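Local coordinates for cytochrome C (Marichromatium purpuratum 984, PDB 5LO9), which probably oxidises thiosulfate to tetrathionate and passes the electrons along a row of four c-type hemes, as a natural fusion of TsdB and TsdA cytochromes, at residues W113-D117 / R237-A241; R243-R249 / D293-D299; M436-D440 / H493-L499; A472-Q477 / V510-V515. All coordinates share one frame. Residues are numbered along the deposited sequence.

Contact 1: residues W113-D117 / R237-A241; sequences WPERD and RAEAA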
loop_
_atom_site.group_PDB
_atom_site.type_symbol
_atom_site.label_atom_id
_atom_site.label_comp_id
_atom_site.label_asym_id
_atom_site.label_seq_id
_atom_site.Cartn_x
_atom_site.Cartn_y
_atom_site.Cartn_z
ATOM N N TRP A 113 -10.170 10.421 -22.993
ATOM C CA TRP A 113 -9.385 9.311 -23.517
ATOM C C TRP A 113 -10.224 8.031 -23.592
ATOM O O TRP A 113 -10.159 7.290 -24.587
ATOM C CB TRP A 113 -8.113 9.082 -22.668
ATOM C CG TRP A 113 -7.037 10.133 -22.877
ATOM C CD1 TRP A 113 -6.833 11.259 -22.128
ATOM C CD2 TRP A 113 -6.029 10.139 -23.892
ATOM N NE1 TRP A 113 -5.777 11.967 -22.621
ATOM C CE2 TRP A 113 -5.264 11.311 -23.708
ATOM C CE3 TRP A 113 -5.709 9.281 -24.949
ATOM C CZ2 TRP A 113 -4.200 11.655 -24.547
ATOM C CZ3 TRP A 113 -4.654 9.610 -25.768
ATOM C CH2 TRP A 113 -3.900 10.792 -25.557
ATOM N N PRO A 114 -11.015 7.729 -22.567
ATOM C CA PRO A 114 -11.659 6.400 -22.511
ATOM C C PRO A 114 -12.622 6.107 -23.635
ATOM O O PRO A 114 -12.621 4.990 -24.159
ATOM C CB PRO A 114 -12.373 6.441 -21.177
ATOM C CG PRO A 114 -11.599 7.368 -20.383
ATOM C CD PRO A 114 -11.165 8.446 -21.299
ATOM N N GLU A 115 -13.453 7.067 -24.020
ATOM C CA GLU A 115 -14.401 6.829 -25.095
ATOM C C GLU A 115 -13.967 7.376 -26.461
ATOM O O GLU A 115 -14.426 6.867 -27.491
ATOM C CB GLU A 115 -15.744 7.432 -24.713
ATOM C CG GLU A 115 -16.296 6.867 -23.383
ATOM C CD GLU A 115 -16.295 5.337 -23.299
ATOM O OE1 GLU A 115 -16.784 4.658 -24.245
ATOM O OE2 GLU A 115 -15.842 4.818 -22.243
ATOM N N ARG A 116 -13.093 8.380 -26.518
ATOM C CA ARG A 116 -12.756 8.984 -27.798
ATOM C C ARG A 116 -11.253 9.127 -28.066
ATOM O O ARG A 116 -10.879 9.744 -29.074
ATOM C CB ARG A 116 -13.443 10.347 -27.905
ATOM C CG ARG A 116 -14.937 10.234 -27.932
ATOM C CD ARG A 116 -15.614 11.608 -28.016
ATOM N NE ARG A 116 -16.022 12.092 -26.714
ATOM C CZ ARG A 116 -16.686 13.217 -26.500
ATOM N NH1 ARG A 116 -17.009 14.019 -27.503
ATOM N NH2 ARG A 116 -16.987 13.551 -25.268
ATOM N N ASP A 117 -10.375 8.580 -27.220
ATOM C CA ASP A 117 -8.923 8.701 -27.443
ATOM C C ASP A 117 -8.532 10.166 -27.653
ATOM O O ASP A 117 -7.623 10.493 -28.413
ATOM C CB ASP A 117 -8.467 7.838 -28.636
ATOM C CG ASP A 117 -8.722 6.340 -28.424
ATOM O OD1 ASP A 117 -8.324 5.803 -27.363
ATOM O OD2 ASP A 117 -9.360 5.694 -29.296
ATOM N N ARG A 237 -17.448 1.349 -23.093
ATOM C CA ARG A 237 -16.364 0.940 -24.043
ATOM C C ARG A 237 -15.169 0.177 -23.421
ATOM O O ARG A 237 -14.554 -0.671 -24.091
ATOM C CB ARG A 237 -15.773 2.154 -24.813
ATOM C CG ARG A 237 -14.710 1.737 -25.868
ATOM C CD ARG A 237 -14.290 2.848 -26.901
ATOM N NE ARG A 237 -13.082 3.584 -26.479
ATOM C CZ ARG A 237 -12.087 4.002 -27.275
ATOM N NH1 ARG A 237 -12.081 3.760 -28.583
ATOM N NH2 ARG A 237 -11.064 4.671 -26.751
ATOM N N ALA A 238 -14.791 0.517 -22.178
ATOM C CA ALA A 238 -13.965 -0.401 -21.389
ATOM C C ALA A 238 -14.743 -1.655 -20.990
ATOM O O ALA A 238 -14.143 -2.721 -20.802
ATOM C CB ALA A 238 -13.424 0.288 -20.125
ATOM N N GLU A 239 -16.072 -1.553 -20.839
ATOM C CA GLU A 239 -16.873 -2.740 -20.563
ATOM C C GLU A 239 -16.723 -3.773 -21.687
ATOM O O GLU A 239 -16.426 -4.949 -21.427
ATOM C CB GLU A 239 -18.328 -2.330 -20.348
ATOM C CG GLU A 239 -19.305 -3.465 -20.040
ATOM C CD GLU A 239 -20.758 -3.041 -20.238
ATOM O OE1 GLU A 239 -21.229 -2.167 -19.474
ATOM O OE2 GLU A 239 -21.418 -3.564 -21.170
ATOM N N ALA A 240 -16.867 -3.342 -22.954
ATOM C CA ALA A 240 -16.793 -4.268 -24.092
ATOM C C ALA A 240 -15.396 -4.867 -24.299
ATOM O O ALA A 240 -15.285 -5.939 -24.911
ATOM C CB ALA A 240 -17.260 -3.567 -25.371
ATOM N N ALA A 241 -14.333 -4.212 -23.812
ATOM C CA ALA A 241 -12.986 -4.782 -23.831
ATOM C C ALA A 241 -12.620 -5.530 -22.542
ATOM O O ALA A 241 -11.490 -6.042 -22.449
ATOM C CB ALA A 241 -11.951 -3.678 -24.086
#

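Contact 2: residues R243-R249 / D293-D299; sequences RFTPPSR and DNGRRAD. With EDO (1,2-ethanediol), chain B.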
loop_
_atom_site.group_PDB
_atom_site.type_symbol
_atom_site.label_atom_id
_atom_site.label_comp_id
_atom_site.label_asym_id
_atom_site.label_seq_id
_atom_site.Cartn_x
_atom_site.Cartn_y
_atom_site.Cartn_z
ATOM N N ARG A 243 -12.112 -4.301 -19.456
ATOM C CA ARG A 243 -11.048 -3.513 -18.854
ATOM C C ARG A 243 -11.556 -2.666 -17.689
ATOM O O ARG A 243 -12.726 -2.250 -17.645
ATOM C CB ARG A 243 -10.369 -2.623 -19.902
ATOM C CG ARG A 243 -9.075 -3.231 -20.395
ATOM C CD ARG A 243 -8.440 -2.456 -21.524
ATOM N NE ARG A 243 -7.231 -3.167 -21.938
ATOM C CZ ARG A 243 -6.455 -2.816 -22.955
ATOM N NH1 ARG A 243 -6.760 -1.734 -23.671
ATOM N NH2 ARG A 243 -5.360 -3.531 -23.226
ATOM N N PHE A 244 -10.636 -2.423 -16.747
ATOM C CA PHE A 244 -10.934 -1.711 -15.506
ATOM C C PHE A 244 -11.332 -0.268 -15.773
ATOM O O PHE A 244 -10.866 0.379 -16.717
ATOM C CB PHE A 244 -9.717 -1.768 -14.560
ATOM C CG PHE A 244 -9.849 -0.926 -13.331
ATOM C CD1 PHE A 244 -10.505 -1.426 -12.221
ATOM C CD2 PHE A 244 -9.295 0.360 -13.272
ATOM C CE1 PHE A 244 -10.647 -0.674 -11.060
ATOM C CE2 PHE A 244 -9.430 1.142 -12.103
ATOM C CZ PHE A 244 -10.119 0.605 -10.981
ATOM N N THR A 245 -12.216 0.235 -14.929
ATOM C CA THR A 245 -12.611 1.630 -15.005
ATOM C C THR A 245 -12.290 2.327 -13.696
ATOM O O THR A 245 -12.767 1.887 -12.640
ATOM C CB THR A 245 -14.082 1.753 -15.306
ATOM O OG1 THR A 245 -14.318 1.225 -16.620
ATOM C CG2 THR A 245 -14.480 3.202 -15.210
ATOM N N PRO A 246 -11.467 3.367 -13.684
ATOM C CA PRO A 246 -11.237 4.079 -12.450
ATOM C C PRO A 246 -12.402 4.980 -12.113
ATOM O O PRO A 246 -13.219 5.333 -12.979
ATOM C CB PRO A 246 -9.990 4.907 -12.737
ATOM C CG PRO A 246 -9.500 4.419 -14.108
ATOM C CD PRO A 246 -10.641 3.895 -14.781
ATOM N N PRO A 247 -12.430 5.469 -10.892
ATOM C CA PRO A 247 -13.505 6.362 -10.485
ATOM C C PRO A 247 -13.508 7.647 -11.290
ATOM O O PRO A 247 -12.470 8.161 -11.709
ATOM C CB PRO A 247 -13.201 6.642 -9.002
ATOM C CG PRO A 247 -11.945 6.006 -8.689
ATOM C CD PRO A 247 -11.624 5.009 -9.761
ATOM N N SER A 248 -14.705 8.167 -11.488
ATOM C CA SER A 248 -14.855 9.446 -12.142
ATOM C C SER A 248 -14.116 10.514 -11.349
ATOM O O SER A 248 -13.900 10.384 -10.148
ATOM C CB SER A 248 -16.342 9.774 -12.269
ATOM O OG SER A 248 -16.594 11.136 -11.962
ATOM N N ARG A 249 -13.711 11.576 -12.035
ATOM C CA ARG A 249 -13.024 12.685 -11.390
ATOM C C ARG A 249 -13.935 13.520 -10.495
ATOM O O ARG A 249 -13.431 14.349 -9.730
ATOM C CB ARG A 249 -12.398 13.574 -12.459
ATOM C CG ARG A 249 -11.171 12.988 -13.128
ATOM C CD ARG A 249 -10.790 13.763 -14.392
ATOM N NE ARG A 249 -9.371 13.612 -14.707
ATOM C CZ ARG A 249 -8.834 12.881 -15.688
ATOM N NH1 ARG A 249 -9.609 12.191 -16.538
ATOM N NH2 ARG A 249 -7.486 12.845 -15.801
ATOM N N ASP A 293 -3.209 10.384 -19.372
ATOM C CA ASP A 293 -4.479 10.656 -18.706
ATOM C C ASP A 293 -4.275 10.657 -17.198
ATOM O O ASP A 293 -5.105 10.165 -16.428
ATOM C CB ASP A 293 -5.584 9.673 -19.116
ATOM C CG ASP A 293 -6.973 10.216 -18.799
ATOM O OD1 ASP A 293 -7.040 11.428 -18.456
ATOM O OD2 ASP A 293 -7.982 9.477 -18.918
ATOM N N ASN A 294 -3.130 11.186 -16.789
ATOM C CA ASN A 294 -2.800 11.371 -15.371
ATOM C C ASN A 294 -2.846 10.050 -14.611
ATOM O O ASN A 294 -3.263 9.983 -13.454
ATOM C CB ASN A 294 -3.710 12.412 -14.732
ATOM C CG ASN A 294 -2.989 13.238 -13.684
ATOM O OD1 ASN A 294 -1.795 13.539 -13.822
ATOM N ND2 ASN A 294 -3.724 13.649 -12.651
ATOM N N GLY A 295 -2.354 9.003 -15.258
ATOM C CA GLY A 295 -2.262 7.714 -14.647
ATOM C C GLY A 295 -3.442 6.827 -14.895
ATOM O O GLY A 295 -3.459 5.715 -14.365
ATOM N N ARG A 296 -4.395 7.230 -15.738
ATOM C CA ARG A 296 -5.591 6.402 -15.928
ATOM C C ARG A 296 -5.571 5.527 -17.174
ATOM O O ARG A 296 -6.386 4.602 -17.263
ATOM C CB ARG A 296 -6.839 7.271 -15.998
ATOM C CG ARG A 296 -7.027 8.238 -14.841
ATOM C CD ARG A 296 -8.094 9.227 -15.155
ATOM N NE ARG A 296 -8.750 9.798 -13.992
ATOM C CZ ARG A 296 -9.828 9.282 -13.417
ATOM N NH1 ARG A 296 -10.371 8.146 -13.859
ATOM N NH2 ARG A 296 -10.347 9.902 -12.383
ATOM N N ARG A 297 -4.661 5.772 -18.117
ATOM C CA ARG A 297 -4.770 5.204 -19.458
ATOM C C ARG A 297 -4.219 3.788 -19.543
ATOM O O ARG A 297 -3.005 3.558 -19.388
ATOM C CB ARG A 297 -4.024 6.079 -20.441
ATOM C CG ARG A 297 -4.024 5.556 -21.852
ATOM C CD ARG A 297 -5.311 5.871 -22.527
ATOM N NE ARG A 297 -5.192 5.807 -23.984
ATOM C CZ ARG A 297 -6.217 5.744 -24.821
ATOM N NH1 ARG A 297 -7.463 5.717 -24.378
ATOM N NH2 ARG A 297 -5.980 5.737 -26.105
ATOM N N ALA A 298 -5.104 2.847 -19.834
ATOM C CA ALA A 298 -4.641 1.513 -20.159
ATOM C C ALA A 298 -3.636 1.560 -21.300
ATOM O O ALA A 298 -3.771 2.341 -22.257
ATOM C CB ALA A 298 -5.807 0.631 -20.556
ATOM N N ASP A 299 -2.628 0.702 -21.183
ATOM C CA ASP A 299 -1.513 0.569 -22.118
ATOM C C ASP A 299 -0.570 1.776 -22.092
ATOM O O ASP A 299 0.336 1.859 -22.926
ATOM C CB ASP A 299 -1.999 0.320 -23.542
ATOM C CG ASP A 299 -2.681 -1.038 -23.720
ATOM O OD1 ASP A 299 -2.323 -2.040 -23.034
ATOM O OD2 ASP A 299 -3.582 -1.103 -24.590
HETATM C C1 EDO B . -7.068 14.462 -12.140
HETATM O O1 EDO B . -6.556 14.808 -13.411
HETATM C C2 EDO B . -7.691 13.059 -12.226
HETATM O O2 EDO B . -7.036 11.914 -11.627
#

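Contact 3: residues M436-D440 / H493-L499; sequences MHRVD and HASPFDL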
loop_
_atom_site.group_PDB
_atom_site.type_symbol
_atom_site.label_atom_id
_atom_site.label_comp_id
_atom_site.label_asym_id
_atom_site.label_seq_id
_atom_site.Cartn_x
_atom_site.Cartn_y
_atom_site.Cartn_z
ATOM N N MET A 436 12.629 4.402 -19.503
ATOM C CA MET A 436 12.356 4.937 -20.834
ATOM C C MET A 436 13.621 5.089 -21.704
ATOM O O MET A 436 13.500 5.245 -22.925
ATOM C CB MET A 436 11.643 6.296 -20.696
ATOM C CG MET A 436 10.979 6.814 -21.977
ATOM S SD MET A 436 9.591 5.736 -22.552
ATOM C CE MET A 436 8.217 6.339 -21.526
ATOM N N HIS A 437 14.828 5.043 -21.131
ATOM C CA HIS A 437 16.036 5.086 -21.955
ATOM C C HIS A 437 16.265 3.773 -22.702
ATOM O O HIS A 437 17.117 3.729 -23.587
ATOM C CB HIS A 437 17.282 5.451 -21.100
ATOM C CG HIS A 437 18.062 4.267 -20.602
ATOM N ND1 HIS A 437 17.776 3.636 -19.411
ATOM C CD2 HIS A 437 19.102 3.581 -21.148
ATOM C CE1 HIS A 437 18.608 2.618 -19.240
ATOM N NE2 HIS A 437 19.421 2.561 -20.277
ATOM N N ARG A 438 15.545 2.707 -22.379
ATOM C CA ARG A 438 15.695 1.450 -23.111
ATOM C C ARG A 438 14.903 1.498 -24.404
ATOM O O ARG A 438 13.829 2.108 -24.476
ATOM C CB ARG A 438 15.199 0.237 -22.311
ATOM C CG ARG A 438 16.118 -0.227 -21.220
ATOM C CD ARG A 438 15.539 -1.362 -20.460
ATOM N NE ARG A 438 15.288 -2.580 -21.251
ATOM C CZ ARG A 438 16.007 -3.706 -21.183
ATOM N NH1 ARG A 438 17.058 -3.797 -20.369
ATOM N NH2 ARG A 438 15.677 -4.759 -21.932
ATOM N N VAL A 439 15.430 0.809 -25.416
ATOM C CA VAL A 439 14.836 0.865 -26.741
ATOM C C VAL A 439 13.534 0.088 -26.769
ATOM O O VAL A 439 12.529 0.572 -27.297
ATOM C CB VAL A 439 15.832 0.349 -27.796
ATOM C CG1 VAL A 439 15.190 0.296 -29.140
ATOM C CG2 VAL A 439 17.016 1.275 -27.894
ATOM N N ASP A 440 13.511 -1.100 -26.152
ATOM C CA ASP A 440 12.288 -1.914 -26.127
ATOM C C ASP A 440 11.185 -1.243 -25.331
ATOM O O ASP A 440 10.025 -1.238 -25.760
ATOM C CB ASP A 440 12.541 -3.328 -25.568
ATOM C CG ASP A 440 13.189 -3.343 -24.167
ATOM O OD1 ASP A 440 13.268 -4.452 -23.577
ATOM O OD2 ASP A 440 13.690 -2.296 -23.683
ATOM N N HIS A 493 23.709 -2.060 -17.602
ATOM C CA HIS A 493 23.171 -1.788 -18.924
ATOM C C HIS A 493 23.509 -2.889 -19.905
ATOM O O HIS A 493 23.617 -2.646 -21.118
ATOM C CB HIS A 493 23.691 -0.466 -19.436
ATOM C CG HIS A 493 23.274 0.712 -18.613
ATOM N ND1 HIS A 493 22.059 1.353 -18.778
ATOM C CD2 HIS A 493 23.926 1.376 -17.630
ATOM C CE1 HIS A 493 21.996 2.376 -17.940
ATOM N NE2 HIS A 493 23.113 2.408 -17.229
ATOM N N ALA A 494 23.716 -4.096 -19.396
ATOM C CA ALA A 494 24.179 -5.189 -20.245
ATOM C C ALA A 494 22.973 -5.870 -20.899
ATOM O O ALA A 494 22.536 -6.959 -20.520
ATOM C CB ALA A 494 25.047 -6.149 -19.436
ATOM N N SER A 495 22.423 -5.188 -21.899
ATOM C CA SER A 495 21.304 -5.684 -22.689
ATOM C C SER A 495 21.452 -5.212 -24.133
ATOM O O SER A 495 22.004 -4.128 -24.382
ATOM C CB SER A 495 19.960 -5.200 -22.136
ATOM O OG SER A 495 18.932 -5.325 -23.124
ATOM N N PRO A 496 20.930 -5.968 -25.102
ATOM C CA PRO A 496 20.980 -5.491 -26.503
ATOM C C PRO A 496 20.088 -4.276 -26.757
ATOM O O PRO A 496 20.240 -3.629 -27.796
ATOM C CB PRO A 496 20.492 -6.705 -27.316
ATOM C CG PRO A 496 20.554 -7.912 -26.340
ATOM C CD PRO A 496 20.315 -7.306 -24.976
ATOM N N PHE A 497 19.169 -3.945 -25.842
ATOM C CA PHE A 497 18.251 -2.828 -26.013
ATOM C C PHE A 497 18.635 -1.616 -25.200
ATOM O O PHE A 497 17.797 -0.740 -25.015
ATOM C CB PHE A 497 16.830 -3.227 -25.626
ATOM C CG PHE A 497 16.317 -4.447 -26.355
ATOM C CD1 PHE A 497 15.931 -4.370 -27.682
ATOM C CD2 PHE A 497 16.205 -5.657 -25.714
ATOM C CE1 PHE A 497 15.478 -5.482 -28.350
ATOM C CE2 PHE A 497 15.756 -6.767 -26.380
ATOM C CZ PHE A 497 15.390 -6.680 -27.690
ATOM N N ASP A 498 19.854 -1.570 -24.674
ATOM C CA ASP A 498 20.350 -0.483 -23.823
ATOM C C ASP A 498 21.605 0.025 -24.530
ATOM O O ASP A 498 22.596 -0.705 -24.666
ATOM C CB ASP A 498 20.627 -0.981 -22.378
ATOM C CG ASP A 498 20.779 0.162 -21.372
ATOM O OD1 ASP A 498 20.368 0.059 -20.152
ATOM O OD2 ASP A 498 21.326 1.185 -21.841
ATOM N N LEU A 499 21.569 1.267 -24.990
ATOM C CA LEU A 499 22.686 1.804 -25.752
ATOM C C LEU A 499 23.703 2.510 -24.881
ATOM O O LEU A 499 24.675 3.045 -25.414
ATOM C CB LEU A 499 22.209 2.776 -26.836
ATOM C CG LEU A 499 21.087 2.304 -27.756
ATOM C CD1 LEU A 499 20.795 3.349 -28.856
ATOM C CD2 LEU A 499 21.400 0.973 -28.332
HETATM O O HOH W 1 19.551 3.536 -24.883
HETATM O O HOH W 2 18.799 -1.796 -18.902
#

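Contact 4: residues A472-Q477 / V510-V515; sequences AHERPQ and VLGQGV. With EDO (1,2-ethanediol), chain Y.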
loop_
_atom_site.group_PDB
_atom_site.type_symbol
_atom_site.label_atom_id
_atom_site.label_comp_id
_atom_site.label_asym_id
_atom_site.label_seq_id
_atom_site.Cartn_x
_atom_site.Cartn_y
_atom_site.Cartn_z
ATOM N N ALA A 472 19.505 7.288 -28.331
ATOM C CA ALA A 472 20.915 7.267 -28.647
ATOM C C ALA A 472 21.533 8.643 -28.492
ATOM O O ALA A 472 22.653 8.871 -28.936
ATOM C CB ALA A 472 21.117 6.706 -30.046
ATOM N N HIS A 473 20.854 9.527 -27.795
ATOM C CA HIS A 473 21.321 10.870 -27.497
ATOM C C HIS A 473 21.810 10.940 -26.054
ATOM O O HIS A 473 21.419 10.139 -25.200
ATOM C CB HIS A 473 20.186 11.888 -27.678
ATOM C CG HIS A 473 19.750 12.094 -29.094
ATOM N ND1 HIS A 473 18.874 11.248 -29.742
ATOM C CD2 HIS A 473 20.037 13.080 -29.973
ATOM C CE1 HIS A 473 18.662 11.690 -30.969
ATOM N NE2 HIS A 473 19.354 12.802 -31.135
ATOM N N GLU A 474 22.655 11.923 -25.766
ATOM C CA GLU A 474 23.030 12.052 -24.362
ATOM C C GLU A 474 21.875 12.630 -23.571
ATOM O O GLU A 474 21.006 13.331 -24.101
ATOM C CB GLU A 474 24.268 12.937 -24.167
ATOM C CG GLU A 474 25.589 12.231 -24.423
ATOM C CD GLU A 474 25.929 11.129 -23.398
ATOM O OE1 GLU A 474 25.338 11.101 -22.295
ATOM O OE2 GLU A 474 26.784 10.272 -23.718
ATOM N N ARG A 475 21.903 12.352 -22.282
ATOM C CA ARG A 475 20.927 12.802 -21.284
ATOM C C ARG A 475 21.659 12.707 -19.960
ATOM O O ARG A 475 22.777 12.178 -19.938
ATOM C CB ARG A 475 19.684 11.911 -21.269
ATOM C CG ARG A 475 20.027 10.436 -20.937
ATOM C CD ARG A 475 18.824 9.517 -20.981
ATOM N NE ARG A 475 18.307 9.389 -22.347
ATOM C CZ ARG A 475 17.324 10.127 -22.852
ATOM N NH1 ARG A 475 16.725 11.070 -22.118
ATOM N NH2 ARG A 475 16.943 9.915 -24.095
ATOM N N PRO A 476 21.069 13.130 -18.844
ATOM C CA PRO A 476 21.815 13.136 -17.580
ATOM C C PRO A 476 22.332 11.765 -17.189
ATOM O O PRO A 476 21.737 10.723 -17.480
ATOM C CB PRO A 476 20.798 13.654 -16.574
ATOM C CG PRO A 476 19.881 14.525 -17.398
ATOM C CD PRO A 476 19.753 13.763 -18.696
ATOM N N GLN A 477 23.490 11.792 -16.548
ATOM C CA GLN A 477 24.186 10.569 -16.182
ATOM C C GLN A 477 23.340 9.643 -15.296
ATOM O O GLN A 477 22.450 10.073 -14.540
ATOM C CB GLN A 477 25.468 10.941 -15.454
ATOM C CG GLN A 477 26.317 9.772 -15.036
ATOM C CD GLN A 477 26.867 9.021 -16.183
ATOM O OE1 GLN A 477 26.389 7.941 -16.527
ATOM N NE2 GLN A 477 27.893 9.596 -16.807
ATOM N N VAL A 510 31.591 7.192 -26.774
ATOM C CA VAL A 510 30.653 6.305 -26.101
ATOM C C VAL A 510 29.527 7.119 -25.492
ATOM O O VAL A 510 29.732 8.231 -24.976
ATOM C CB VAL A 510 31.336 5.424 -25.045
ATOM C CG1 VAL A 510 32.421 4.647 -25.713
ATOM C CG2 VAL A 510 31.852 6.264 -23.888
ATOM N N LEU A 511 28.320 6.574 -25.609
ATOM C CA LEU A 511 27.166 7.132 -24.937
ATOM C C LEU A 511 27.274 6.850 -23.453
ATOM O O LEU A 511 27.739 5.783 -23.030
ATOM C CB LEU A 511 25.872 6.512 -25.480
ATOM C CG LEU A 511 25.411 6.938 -26.868
ATOM C CD1 LEU A 511 24.254 6.128 -27.418
ATOM C CD2 LEU A 511 25.027 8.402 -26.775
ATOM N N GLY A 512 26.824 7.804 -22.661
ATOM C CA GLY A 512 26.709 7.584 -21.233
ATOM C C GLY A 512 27.622 8.477 -20.436
ATOM O O GLY A 512 27.978 8.130 -19.308
ATOM N N GLN A 513 27.945 9.650 -21.001
ATOM C CA GLN A 513 28.786 10.650 -20.362
ATOM C C GLN A 513 28.010 11.749 -19.662
ATOM O O GLN A 513 28.569 12.409 -18.774
ATOM C CB GLN A 513 29.689 11.297 -21.411
ATOM C CG GLN A 513 30.154 10.293 -22.434
ATOM C CD GLN A 513 31.610 10.411 -22.751
ATOM O OE1 GLN A 513 32.319 11.279 -22.229
ATOM N NE2 GLN A 513 32.081 9.512 -23.603
ATOM N N GLY A 514 26.747 11.945 -20.003
ATOM C CA GLY A 514 25.968 13.011 -19.389
ATOM C C GLY A 514 26.089 14.330 -20.128
ATOM O O GLY A 514 26.393 14.394 -21.318
ATOM N N VAL A 515 25.810 15.402 -19.393
ATOM C CA VAL A 515 25.716 16.748 -19.952
ATOM C C VAL A 515 26.593 17.809 -19.251
ATOM O O VAL A 515 27.476 18.430 -19.881
ATOM C CB VAL A 515 24.248 17.142 -19.922
ATOM C CG1 VAL A 515 23.457 16.251 -20.892
ATOM C CG2 VAL A 515 23.685 16.958 -18.514
HETATM C C1 EDO Y . 32.997 10.322 -18.779
HETATM O O1 EDO Y . 34.256 10.597 -19.396
HETATM C C2 EDO Y . 33.011 10.989 -17.409
HETATM O O2 EDO Y . 31.894 11.877 -17.323
HETATM O O HOH W 3 28.489 10.601 -25.772
#

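Contact 1: residues W113-D117 / R237-A241
Arg-237 lays its guanidinium over the C-terminal end of the short helix 113-116, with Glu-115 O and Arg-116 N beneath one face of the group. Near the plane of the guanidinium lie its acceptors. Arg-237 NE donates to Pro-114 O at 2.8 Å, and Arg-237 NH2 adds a weak bond to the same oxygen, Pro-114 O, at 3.0 Å. The same NH2 of Arg-237 also forms a salt bridge with OD1 of Asp-117 at 3.0 Å. Pro-114 O lies near the end of the helix, where it can accept from the arginine; Asp-117, whose N still bonds to Trp-113 O at 2.9 Å, has positive phi and turns the chain away. A basic side chain thus binds a helix C-terminus through a carbonyl and an acidic group together. Ala-238 adds little. The carboxylate of Asp-117 is shared, since its OD1 also pairs with Arg-297. Trp-113 turns away from Arg-237, inserting from the probably TsdB-like 101-190 cytochrome domain between Pro-119 and Arg-297/Leu-452, near the heme ligand Met-450. Arg-237, the first residue modelled after the gap 193-236, pins the loop leading to helix 256-269 against helix 113-116, beside helix 292-295.

Contact 2: residues R243-R249 / D293-D299
This is a polar surface contact in which three arginines tie the extended loop before helix 256-269 to the chain at helix 292-295, just after a heme-attachment motif. Arg-296 reaches across to Pro-247 O, which accepts one hydrogen from each of Arg-296 NH2, at 2.8 Å, and NH1, at 3.0 Å; Pro-246 CB lies 3.4 Å from Arg-296 NH1. In the opposite direction, Arg-249 NH2 forms a salt bridge with Asp-293 OD1 at 3.0 Å. The two arginines come close despite like charge, Arg-249 NH1 lying 3.6 Å from Arg-296 NE, with Asp-293 offsetting Arg-249. An ethanediol, probably from the crystallisation liquor, bridges Arg-249 and, weakly, Asn-294, whose ND2 also bonds Ala-265 O. At the other end Arg-243 NH2 makes a salt bridge to Asp-299 OD2 at 3.3 Å whose hydrogen bonds are weak, while its NE is held by Ser-375. Segment 293-299 begins two residues after His-291, the last residue of the Cys-X-X-Cys-His motif with Cys-287 and Cys-290, the heme-attachment signature of c-type cytochromes.

Contact 3: residues M436-D440 / H493-L499
Val-439 N donates to Phe-497 O at 2.9 Å, nearly linearly, so loop 493-499 satisfies an amide in the first turn of helix 439-449. Arg-438, at the N-cap position, forms a salt bridge with Asp-440, NE to OD2 and NH2 to OD1, both at 2.9 Å; its NH1 donates to a water that donates to Asp-498 OD1. A second water accepts from Leu-499 N and donates to His-437 O. Asp-498 OD1 accepts from His-493 ND1 at 2.5 Å, Asp-498 OD2 accepts from Tyr-500 N, and His-493 NE2 is taken by Asp-478. His-437 NE2 lies 3.3 Å from His-493 ND1, a weak hydrogen bond, and 2.7 Å from Asp-498 OD1; its ND1 bonds O of Ala-434, a thiosulfate-pocket residue, and the His-437 side chain is about 8 Å from the thiosulfate. Ser-495 OG accepts from Phe-497 N at 3.1 Å, an ST turn. Val-439 and Phe-497 pack against Trp-464, so the loop after helix 485-492 lies against the start of helix 439-449 and helix 460-470.

Contact 4: residues A472-Q477 / V510-V515
One carboxylate, that of Glu-474, gathers three consecutive backbone amides of the C-terminal tail: Gly-512 N and Gln-513 N reach OE2 at 2.7 and 3.0 Å, and Gly-514 N reaches OE1 at 2.8 Å. The loop that carries Glu-474 follows helix 460-470 of the C-terminal c-type cytochrome domain, and the tail 510-515 binds to it without any regular strand pairing. Positive phi at Gly-512 and Gly-514 curls the tail around the acid; at Gly-514 a CB would also press on Gln-477 CB. A water donates to both Glu-474 OE2 and Val-510 O, and OE1 has a further partner in Trp-432. Apolar contact comes mainly from Leu-511 and Val-515, with Ala-472 CB 4.1 Å from Leu-511 CD1. Arg-475 points away from the tail and is bonded to Tyr-430, Ser-429 and Leu-424, tying this loop to the 424-430 region. Gln-477, whose OE1 is bonded to Tyr-500, binds the tail from another side, NE2 donating to Gly-512 O at 2.9 Å, while Gly-514 CA makes a CA-H...O contact with Arg-475 O at 3.3 Å.

How the contacts relate
Contacts 1 and 2 lie on the surface, contacts 3 and 4 are partly buried, and the two pairs are well separated: the centres of contacts 1 and 4 are about 39 Å apart. Contacts 1 and 2 share the loop that follows the unmodelled gap and are joined by the Asp-117 to Arg-297 salt bridge; in both, arginines bond acids and backbone carbonyls. Contacts 3 and 4 cross along the chain and touch where Leu-499 packs on Ala-472. Backbone amides play a larger part in these two, met by a carbonyl in contact 3 and by a carboxylate in contact 4. Contact 3 alone holds a heme-pocket residue, Met-436; contact 4 joins the last modelled residues to the loop 472-477.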